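Side-chain contacts in tryptophan decarboxylase 1 (Oryza sativa subsp. japonica, PDB 6KHO), which decarboxylates L-tryptophan to tryptamine and 5-hydroxy-L-tryptophan to serotonin as a homodimeric pyridoxal 5'-phosphate enzyme: residues L244-L249 against V281-D286; R248-M253 against A289-W294; D64-S69 against R85-P90. All coordinates share one frame; numbering follows the deposited sequence.

Contact 1 of 3, residues L244-L249 against V281-D286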
loop_
_atom_site.group_PDB
_atom_site.type_symbol
_atom_site.label_atom_id
_atom_site.label_comp_id
_atom_site.label_asym_id
_atom_site.label_seq_id
_atom_site.Cartn_x
_atom_site.Cartn_y
_atom_site.Cartn_z
ATOM N N LEU A 244 14.436 -5.116 25.493
ATOM C CA LEU A 244 13.382 -5.269 26.491
ATOM C C LEU A 244 13.801 -6.256 27.579
ATOM O O LEU A 244 14.227 -7.380 27.289
ATOM C CB LEU A 244 12.085 -5.732 25.830
ATOM C CG LEU A 244 10.876 -5.908 26.753
ATOM C CD1 LEU A 244 10.507 -4.601 27.454
ATOM C CD2 LEU A 244 9.693 -6.428 25.950
ATOM N N ASP A 245 13.698 -5.821 28.836
ATOM C CA ASP A 245 13.930 -6.700 29.976
ATOM C C ASP A 245 12.649 -7.477 30.261
ATOM O O ASP A 245 11.619 -6.862 30.561
ATOM C CB ASP A 245 14.347 -5.882 31.196
ATOM C CG ASP A 245 14.760 -6.747 32.392
ATOM O OD1 ASP A 245 14.648 -7.994 32.336
ATOM O OD2 ASP A 245 15.222 -6.162 33.394
ATOM N N PRO A 246 12.653 -8.808 30.151
ATOM C CA PRO A 246 11.395 -9.544 30.339
ATOM C C PRO A 246 10.869 -9.466 31.763
ATOM O O PRO A 246 9.656 -9.593 31.969
ATOM C CB PRO A 246 11.764 -10.983 29.945
ATOM C CG PRO A 246 13.091 -10.883 29.269
ATOM C CD PRO A 246 13.776 -9.710 29.862
ATOM N N ALA A 247 11.741 -9.240 32.755
ATOM C CA ALA A 247 11.251 -9.009 34.109
ATOM C C ALA A 247 10.420 -7.734 34.177
ATOM O O ALA A 247 9.363 -7.709 34.816
ATOM C CB ALA A 247 12.420 -8.948 35.093
ATOM N N ARG A 248 10.871 -6.668 33.508
ATOM C CA ARG A 248 10.087 -5.437 33.489
ATOM C C ARG A 248 8.771 -5.628 32.739
ATOM O O ARG A 248 7.752 -5.028 33.104
ATOM C CB ARG A 248 10.901 -4.294 32.864
ATOM C CG ARG A 248 11.801 -3.547 33.851
ATOM C CD ARG A 248 12.552 -2.375 33.214
ATOM N NE ARG A 248 13.826 -2.124 33.896
ATOM C CZ ARG A 248 14.683 -1.153 33.579
ATOM N NH1 ARG A 248 14.420 -0.317 32.581
ATOM N NH2 ARG A 248 15.814 -1.015 34.262
ATOM N N LEU A 249 8.768 -6.465 31.698
ATOM C CA LEU A 249 7.526 -6.734 30.980
ATOM C C LEU A 249 6.543 -7.512 31.855
ATOM O O LEU A 249 5.351 -7.182 31.914
ATOM C CB LEU A 249 7.832 -7.496 29.690
ATOM C CG LEU A 249 6.611 -8.050 28.961
ATOM C CD1 LEU A 249 5.736 -6.926 28.417
ATOM C CD2 LEU A 249 7.020 -9.011 27.842
ATOM N N VAL A 281 13.464 -12.826 22.203
ATOM C CA VAL A 281 12.155 -13.210 21.675
ATOM C C VAL A 281 11.531 -14.322 22.512
ATOM O O VAL A 281 10.358 -14.243 22.896
ATOM C CB VAL A 281 12.273 -13.623 20.195
ATOM C CG1 VAL A 281 10.969 -14.219 19.711
ATOM C CG2 VAL A 281 12.686 -12.424 19.326
ATOM N N GLY A 282 12.293 -15.389 22.773
ATOM C CA GLY A 282 11.747 -16.496 23.543
ATOM C C GLY A 282 11.308 -16.083 24.936
ATOM O O GLY A 282 10.216 -16.439 25.391
ATOM N N ALA A 283 12.145 -15.311 25.628
ATOM C CA ALA A 283 11.790 -14.899 26.983
ATOM C C ALA A 283 10.541 -14.022 26.999
ATOM O O ALA A 283 9.745 -14.098 27.942
ATOM C CB ALA A 283 12.965 -14.167 27.634
ATOM N N VAL A 284 10.341 -13.203 25.961
ATOM C CA VAL A 284 9.143 -12.369 25.882
ATOM C C VAL A 284 7.904 -13.230 25.666
ATOM O O VAL A 284 6.855 -13.003 26.281
ATOM C CB VAL A 284 9.298 -11.319 24.762
ATOM C CG1 VAL A 284 7.962 -10.643 24.451
ATOM C CG2 VAL A 284 10.324 -10.282 25.165
ATOM N N ALA A 285 7.990 -14.200 24.753
ATOM C CA ALA A 285 6.844 -15.052 24.471
ATOM C C ALA A 285 6.423 -15.824 25.718
ATOM O O ALA A 285 5.231 -16.016 25.968
ATOM C CB ALA A 285 7.182 -16.018 23.341
ATOM N N ASP A 286 7.397 -16.284 26.501
ATOM C CA ASP A 286 7.083 -17.022 27.719
ATOM C C ASP A 286 6.352 -16.140 28.719
ATOM O O ASP A 286 5.372 -16.570 29.340
ATOM C CB ASP A 286 8.370 -17.583 28.320
ATOM C CG ASP A 286 8.992 -18.651 27.449
ATOM O OD1 ASP A 286 8.323 -19.094 26.486
ATOM O OD2 ASP A 286 10.155 -19.035 27.707
#
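Ala283 and Val284, which meet Leu244, Pro246 and Leu249, sit in a helical turn closed by Ala285 N to Val281 O, a backbone bond of 3.0 Å. The facing helix starts at Pro246. Asp245 is its N-cap: Asp245 OD1 accepts from Ala247 N at 3.2 Å. The N-H comes from above the carboxylate plane, 60° out of it. One turn on, Leu249 N bonds to Asp245 O at 3.1 Å. These bonds fix the first turn, and with it the places of Pro246 and Leu249.

Across the contact everything is carbon. Pro246 lays the outer corner of its ring on alanine: Pro246 CG is 3.7 Å from Ala283 CB, with Pro246 CB a little farther off. Val284 is shared by two leucines, one to each methyl. Its CG1 stands anti to the backbone N (chi1 167°) and meets Leu249 CD2 at 3.9 Å. Its CG2, beside the backbone N, meets Leu244 CD2 at 4.0 Å. Both leucine side chains cross the valine at about a right angle, each touching it with a single methyl.

Helix 246-258 leads into strand 262-269, and helix 281-289 leads on from that strand to strand 294-298. They are the helices of successive beta-alpha-beta crossovers in the large, pyridoxal phosphate-binding domain. Leu249 and Val284 both also rest on Val266 of strand 262-269, while Leu244 touches Ile234 and Ala210. The charged groups find partners off to the side: Arg248 pairs with Glu239 and Asp286 with Arg320. No hydrogen bond joins the two segments; across the contact itself the helix starts meet through methyls and the proline ring.

Contact 2 of 3, residues R248-M253 against A289-W294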
loop_
_atom_site.group_PDB
_atom_site.type_symbol
_atom_site.label_atom_id
_atom_site.label_comp_id
_atom_site.label_asym_id
_atom_site.label_seq_id
_atom_site.Cartn_x
_atom_site.Cartn_y
_atom_site.Cartn_z
ATOM N N ARG A 248 10.871 -6.668 33.508
ATOM C CA ARG A 248 10.087 -5.437 33.489
ATOM C C ARG A 248 8.771 -5.628 32.739
ATOM O O ARG A 248 7.752 -5.028 33.104
ATOM C CB ARG A 248 10.901 -4.294 32.864
ATOM C CG ARG A 248 11.801 -3.547 33.851
ATOM C CD ARG A 248 12.552 -2.375 33.214
ATOM N NE ARG A 248 13.826 -2.124 33.896
ATOM C CZ ARG A 248 14.683 -1.153 33.579
ATOM N NH1 ARG A 248 14.420 -0.317 32.581
ATOM N NH2 ARG A 248 15.814 -1.015 34.262
ATOM N N LEU A 249 8.768 -6.465 31.698
ATOM C CA LEU A 249 7.526 -6.734 30.980
ATOM C C LEU A 249 6.543 -7.512 31.855
ATOM O O LEU A 249 5.351 -7.182 31.914
ATOM C CB LEU A 249 7.832 -7.496 29.690
ATOM C CG LEU A 249 6.611 -8.050 28.961
ATOM C CD1 LEU A 249 5.736 -6.926 28.417
ATOM C CD2 LEU A 249 7.020 -9.011 27.842
ATOM N N LEU A 250 7.030 -8.550 32.542
ATOM C CA LEU A 250 6.159 -9.357 33.399
ATOM C C LEU A 250 5.545 -8.516 34.515
ATOM O O LEU A 250 4.356 -8.663 34.836
ATOM C CB LEU A 250 6.942 -10.540 33.978
ATOM C CG LEU A 250 6.234 -11.451 34.994
ATOM C CD1 LEU A 250 4.844 -11.856 34.533
ATOM C CD2 LEU A 250 7.072 -12.692 35.233
ATOM N N GLU A 251 6.331 -7.620 35.111
ATOM C CA GLU A 251 5.787 -6.788 36.176
ATOM C C GLU A 251 4.691 -5.864 35.652
ATOM O O GLU A 251 3.637 -5.723 36.283
ATOM C CB GLU A 251 6.920 -6.002 36.829
ATOM C CG GLU A 251 6.470 -4.843 37.663
ATOM C CD GLU A 251 7.612 -3.892 37.964
ATOM O OE1 GLU A 251 7.439 -3.010 38.837
ATOM O OE2 GLU A 251 8.679 -4.023 37.314
ATOM N N ALA A 252 4.895 -5.262 34.473
ATOM C CA ALA A 252 3.874 -4.386 33.903
ATOM C C ALA A 252 2.595 -5.152 33.576
ATOM O O ALA A 252 1.487 -4.678 33.855
ATOM C CB ALA A 252 4.409 -3.698 32.641
ATOM N N MET A 253 2.728 -6.329 32.958
ATOM C CA MET A 253 1.549 -7.091 32.555
ATOM C C MET A 253 0.810 -7.647 33.768
ATOM O O MET A 253 -0.429 -7.660 33.797
ATOM C CB MET A 253 1.948 -8.229 31.615
ATOM C CG MET A 253 2.525 -7.779 30.266
ATOM S SD MET A 253 2.382 -9.112 29.066
ATOM C CE MET A 253 3.866 -9.898 29.271
ATOM N N ALA A 289 2.809 -15.574 27.488
ATOM C CA ALA A 289 1.972 -16.764 27.543
ATOM C C ALA A 289 1.267 -16.907 28.890
ATOM O O ALA A 289 0.212 -17.540 28.957
ATOM C CB ALA A 289 2.810 -18.003 27.247
ATOM N N ARG A 290 1.811 -16.315 29.953
ATOM C CA ARG A 290 1.120 -16.307 31.238
ATOM C C ARG A 290 -0.223 -15.604 31.150
ATOM O O ARG A 290 -1.101 -15.860 31.980
ATOM C CB ARG A 290 1.986 -15.626 32.305
ATOM C CG ARG A 290 3.380 -16.213 32.468
ATOM C CD ARG A 290 3.905 -16.020 33.890
ATOM N NE ARG A 290 4.985 -16.957 34.190
ATOM C CZ ARG A 290 4.871 -17.988 35.027
ATOM N NH1 ARG A 290 3.720 -18.216 35.649
ATOM N NH2 ARG A 290 5.906 -18.795 35.240
ATOM N N PHE A 291 -0.398 -14.719 30.167
ATOM C CA PHE A 291 -1.623 -13.957 30.010
ATOM C C PHE A 291 -2.374 -14.283 28.726
ATOM O O PHE A 291 -3.423 -13.679 28.472
ATOM C CB PHE A 291 -1.304 -12.460 30.074
ATOM C CG PHE A 291 -0.450 -12.101 31.251
ATOM C CD1 PHE A 291 -1.030 -11.783 32.467
ATOM C CD2 PHE A 291 0.929 -12.130 31.158
ATOM C CE1 PHE A 291 -0.236 -11.480 33.571
ATOM C CE2 PHE A 291 1.726 -11.829 32.237
ATOM C CZ PHE A 291 1.148 -11.502 33.453
ATOM N N ALA A 292 -1.887 -15.244 27.937
ATOM C CA ALA A 292 -2.437 -15.572 26.619
ATOM C C ALA A 292 -2.406 -14.363 25.689
ATOM O O ALA A 292 -3.293 -14.183 24.856
ATOM C CB ALA A 292 -3.858 -16.138 26.716
ATOM N N ALA A 293 -1.400 -13.511 25.834
ATOM C CA ALA A 293 -1.340 -12.321 25.000
ATOM C C ALA A 293 -0.692 -12.654 23.657
ATOM O O ALA A 293 0.190 -13.513 23.568
ATOM C CB ALA A 293 -0.556 -11.215 25.709
ATOM N N TRP A 294 -1.141 -11.964 22.606
ATOM C CA TRP A 294 -0.514 -12.094 21.294
ATOM C C TRP A 294 0.902 -11.529 21.332
ATOM O O TRP A 294 1.144 -10.469 21.918
ATOM C CB TRP A 294 -1.348 -11.343 20.257
ATOM C CG TRP A 294 -0.993 -11.561 18.826
ATOM C CD1 TRP A 294 0.117 -11.109 18.165
ATOM C CD2 TRP A 294 -1.802 -12.223 17.852
ATOM N NE1 TRP A 294 0.063 -11.493 16.840
ATOM C CE2 TRP A 294 -1.109 -12.168 16.623
ATOM C CE3 TRP A 294 -3.044 -12.872 17.902
ATOM C CZ2 TRP A 294 -1.612 -12.750 15.451
ATOM C CZ3 TRP A 294 -3.548 -13.436 16.733
ATOM C CH2 TRP A 294 -2.836 -13.363 15.527
#
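Met253 lies over one face of the Phe291 ring, and this is the close part of the contact. Met253 CB stands 3.6 Å above the ring plane, displaced from the centre toward the rim. It makes a CH-pi contact, 24° off the ring normal. The rest of the methionine runs on along the same ring. Met253 SD is 4.7 Å from the ring centroid and approaches obliquely, a Met-aromatic contact. The bend at chi3 (-91°) keeps the end methyl by the ring, with Met253 CE 4.1 Å from Phe291 CE2. Leu250 comes from another direction. Its CD1 sits at the ring edge, in the ring plane, 3.9 Å from Phe291 CZ.

The ring hangs from the turn between helix 281-289 and strand 294-298. Ala292 there has positive phi and closes a Schellman motif, although its bond from Ala292 N to Ala289 O is weak at 3.3 Å. The turn leads from the helix back into the sheet, completing a beta-alpha-beta crossover, and helix 246-258 belongs to the crossover before it. Val287 of helix 281-289 touches both Leu250 and Met253. Met253 also reaches Val266, and Phe291 touches Pro263, so the inner side of the contact rests on strand 262-269.

With an alanine here instead of Phe291, Met253 would probably lose the ring under its CB and sulfur, a gap would open beside Leu250 CD1, and the methionine end would turn more freely.

The outer side is looser. Arg290 is exposed, and only the aliphatic part of its side chain takes part. Arg290 CD lies 4.3 Å from Leu250 CD1, a marginal touch. Leu250 itself is partly exposed, whereas Met253 is buried.

Contact 3 of 3, residues D64-S69 against R85-P90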
loop_
_atom_site.group_PDB
_atom_site.type_symbol
_atom_site.label_atom_id
_atom_site.label_comp_id
_atom_site.label_asym_id
_atom_site.label_seq_id
_atom_site.Cartn_x
_atom_site.Cartn_y
_atom_site.Cartn_z
ATOM N N ASP A 64 6.246 26.389 -8.020
ATOM C CA ASP A 64 6.811 27.549 -8.711
ATOM C C ASP A 64 7.356 27.158 -10.081
ATOM O O ASP A 64 7.089 27.840 -11.078
ATOM C CB ASP A 64 7.921 28.191 -7.874
ATOM C CG ASP A 64 7.404 28.835 -6.593
ATOM O OD1 ASP A 64 6.180 29.045 -6.473
ATOM O OD2 ASP A 64 8.233 29.135 -5.713
ATOM N N GLU A 65 8.106 26.053 -10.152
ATOM C CA GLU A 65 8.772 25.650 -11.392
ATOM C C GLU A 65 7.827 24.936 -12.349
ATOM O O GLU A 65 7.662 25.351 -13.500
ATOM C CB GLU A 65 9.960 24.759 -11.076
ATOM C CG GLU A 65 11.024 25.488 -10.334
ATOM C CD GLU A 65 12.283 24.707 -10.288
ATOM O OE1 GLU A 65 12.361 23.689 -11.004
ATOM O OE2 GLU A 65 13.196 25.111 -9.551
ATOM N N LEU A 66 7.217 23.839 -11.917
ATOM C CA LEU A 66 6.114 23.322 -12.706
ATOM C C LEU A 66 4.989 24.331 -12.561
ATOM O O LEU A 66 5.165 25.385 -11.961
ATOM C CB LEU A 66 5.792 21.894 -12.272
ATOM C CG LEU A 66 7.089 21.118 -12.020
ATOM C CD1 LEU A 66 6.824 19.756 -11.402
ATOM C CD2 LEU A 66 7.905 20.971 -13.292
ATOM N N ARG A 67 3.832 24.112 -13.111
ATOM C CA ARG A 67 2.915 25.215 -12.848
ATOM C C ARG A 67 1.915 24.845 -11.764
ATOM O O ARG A 67 1.922 23.735 -11.243
ATOM C CB ARG A 67 2.213 25.657 -14.119
ATOM C CG ARG A 67 3.053 26.557 -14.953
ATOM C CD ARG A 67 2.189 26.992 -16.097
ATOM N NE ARG A 67 2.962 27.496 -17.193
ATOM C CZ ARG A 67 2.405 27.955 -18.302
ATOM N NH1 ARG A 67 1.084 27.960 -18.417
ATOM N NH2 ARG A 67 3.169 28.401 -19.270
ATOM N N ALA A 68 1.052 25.804 -11.419
ATOM C CA ALA A 68 -0.006 25.546 -10.452
ATOM C C ALA A 68 -1.139 24.726 -11.041
ATOM O O ALA A 68 -1.938 24.162 -10.287
ATOM C CB ALA A 68 -0.568 26.858 -9.906
ATOM N N SER A 69 -1.239 24.658 -12.365
ATOM C CA SER A 69 -2.340 23.946 -12.986
ATOM C C SER A 69 -1.811 22.922 -13.978
ATOM O O SER A 69 -0.724 23.100 -14.532
ATOM C CB SER A 69 -3.285 24.914 -13.696
ATOM O OG SER A 69 -3.741 25.871 -12.763
ATOM N N ARG A 85 14.357 15.771 -14.942
ATOM C CA ARG A 85 15.775 16.017 -14.702
ATOM C C ARG A 85 16.030 17.421 -14.169
ATOM O O ARG A 85 16.957 17.614 -13.373
ATOM C CB ARG A 85 16.584 15.790 -15.981
ATOM C CG ARG A 85 16.442 14.388 -16.563
ATOM C CD ARG A 85 17.010 14.282 -17.967
ATOM N NE ARG A 85 18.143 13.361 -17.995
ATOM C CZ ARG A 85 18.124 12.145 -18.541
ATOM N NH1 ARG A 85 17.019 11.686 -19.130
ATOM N NH2 ARG A 85 19.221 11.390 -18.501
ATOM N N SER A 86 15.232 18.404 -14.594
ATOM C CA SER A 86 15.483 19.809 -14.270
ATOM C C SER A 86 14.888 20.241 -12.938
ATOM O O SER A 86 15.501 21.043 -12.225
ATOM C CB SER A 86 14.919 20.724 -15.362
ATOM O OG SER A 86 15.617 20.557 -16.572
ATOM N N SER A 87 13.693 19.753 -12.596
ATOM C CA SER A 87 12.967 20.254 -11.439
ATOM C C SER A 87 12.771 19.228 -10.333
ATOM O O SER A 87 12.694 19.614 -9.163
ATOM C CB SER A 87 11.595 20.780 -11.868
ATOM O OG SER A 87 11.736 21.878 -12.754
ATOM N N VAL A 88 12.697 17.939 -10.660
ATOM C CA VAL A 88 12.469 16.912 -9.646
ATOM C C VAL A 88 13.789 16.440 -9.045
ATOM O O VAL A 88 14.008 16.564 -7.833
ATOM C CB VAL A 88 11.677 15.731 -10.237
ATOM C CG1 VAL A 88 11.525 14.610 -9.199
ATOM C CG2 VAL A 88 10.324 16.208 -10.779
ATOM N N VAL A 89 14.675 15.894 -9.874
ATOM C CA VAL A 89 15.946 15.334 -9.405
ATOM C C VAL A 89 16.749 16.310 -8.542
ATOM O O VAL A 89 17.348 15.876 -7.544
ATOM C CB VAL A 89 16.801 14.844 -10.588
ATOM C CG1 VAL A 89 18.206 14.478 -10.127
ATOM C CG2 VAL A 89 16.145 13.650 -11.273
ATOM N N PRO A 90 16.837 17.610 -8.875
ATOM C CA PRO A 90 17.626 18.516 -8.021
ATOM C C PRO A 90 17.007 18.775 -6.657
ATOM O O PRO A 90 17.713 19.253 -5.760
ATOM C CB PRO A 90 17.708 19.805 -8.855
ATOM C CG PRO A 90 17.504 19.339 -10.269
ATOM C CD PRO A 90 16.453 18.281 -10.130
#
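Glu65 reaches across to Ser87 and touches it at CB and again at its carboxylate. At the start of the side chain, Glu65 CB lies 3.8 Å from Ser87 OG. CG is anti to the carbonyl carbon (chi1 -66°), and from there the chain runs out extended, which brings the carboxylate up to the serine hydroxyl. Glu65 CD is again 3.8 Å from Ser87 OG. At the tip, Glu65 OE1 accepts a hydrogen bond from Ser87 OG at 2.6 Å. The hydroxyl lies nearly in line with the CD-OE1 bond. This short bond is the polar link between the two segments. It pairs the carboxylate of an exposed glutamate with the hydroxyl of a buried serine.

Leu66 adds an apolar touch beside it. Leu66 CD2 lies 4.0 Å from Ser87 CB, so Ser87 receives the glutamate on its oxygen and the leucine on its carbon as well. The serine's backbone is held too, since Ser87 O bonds to Tyr61 OH.

The contact joins the end of helix 61-65 to the last part of helix 77-88, where the backbone widens into a pi-type turn. Arg85 ties this second helix to Asp43 of helix 27-47. Leu66 and Val88 both pack on Met138 of the second subunit, and Asp64 pairs with Arg159 of that subunit, which places these helix ends at the dimer interface.

How the contacts relate
Contacts 1 and 2 lie side by side, with centres about 8 Å apart, and both use helix 246-258. Contact 1 takes its first turn and Leu244 just ahead of it, and is buried. Contact 2 takes the next turn and is only partly buried, with an arginine at its outer side. Both are apolar, but aliphatic groups make the first and an aromatic ring the second. Contact 3 lies across the chain's centre, about 51 Å from contact 1 between centres. It is partly buried, joins two other helix ends and touches the partner subunit. Against the large sheet the contacts are carbon on carbon; contact 3 adds a hydrogen bond from a serine hydroxyl to a carboxylate.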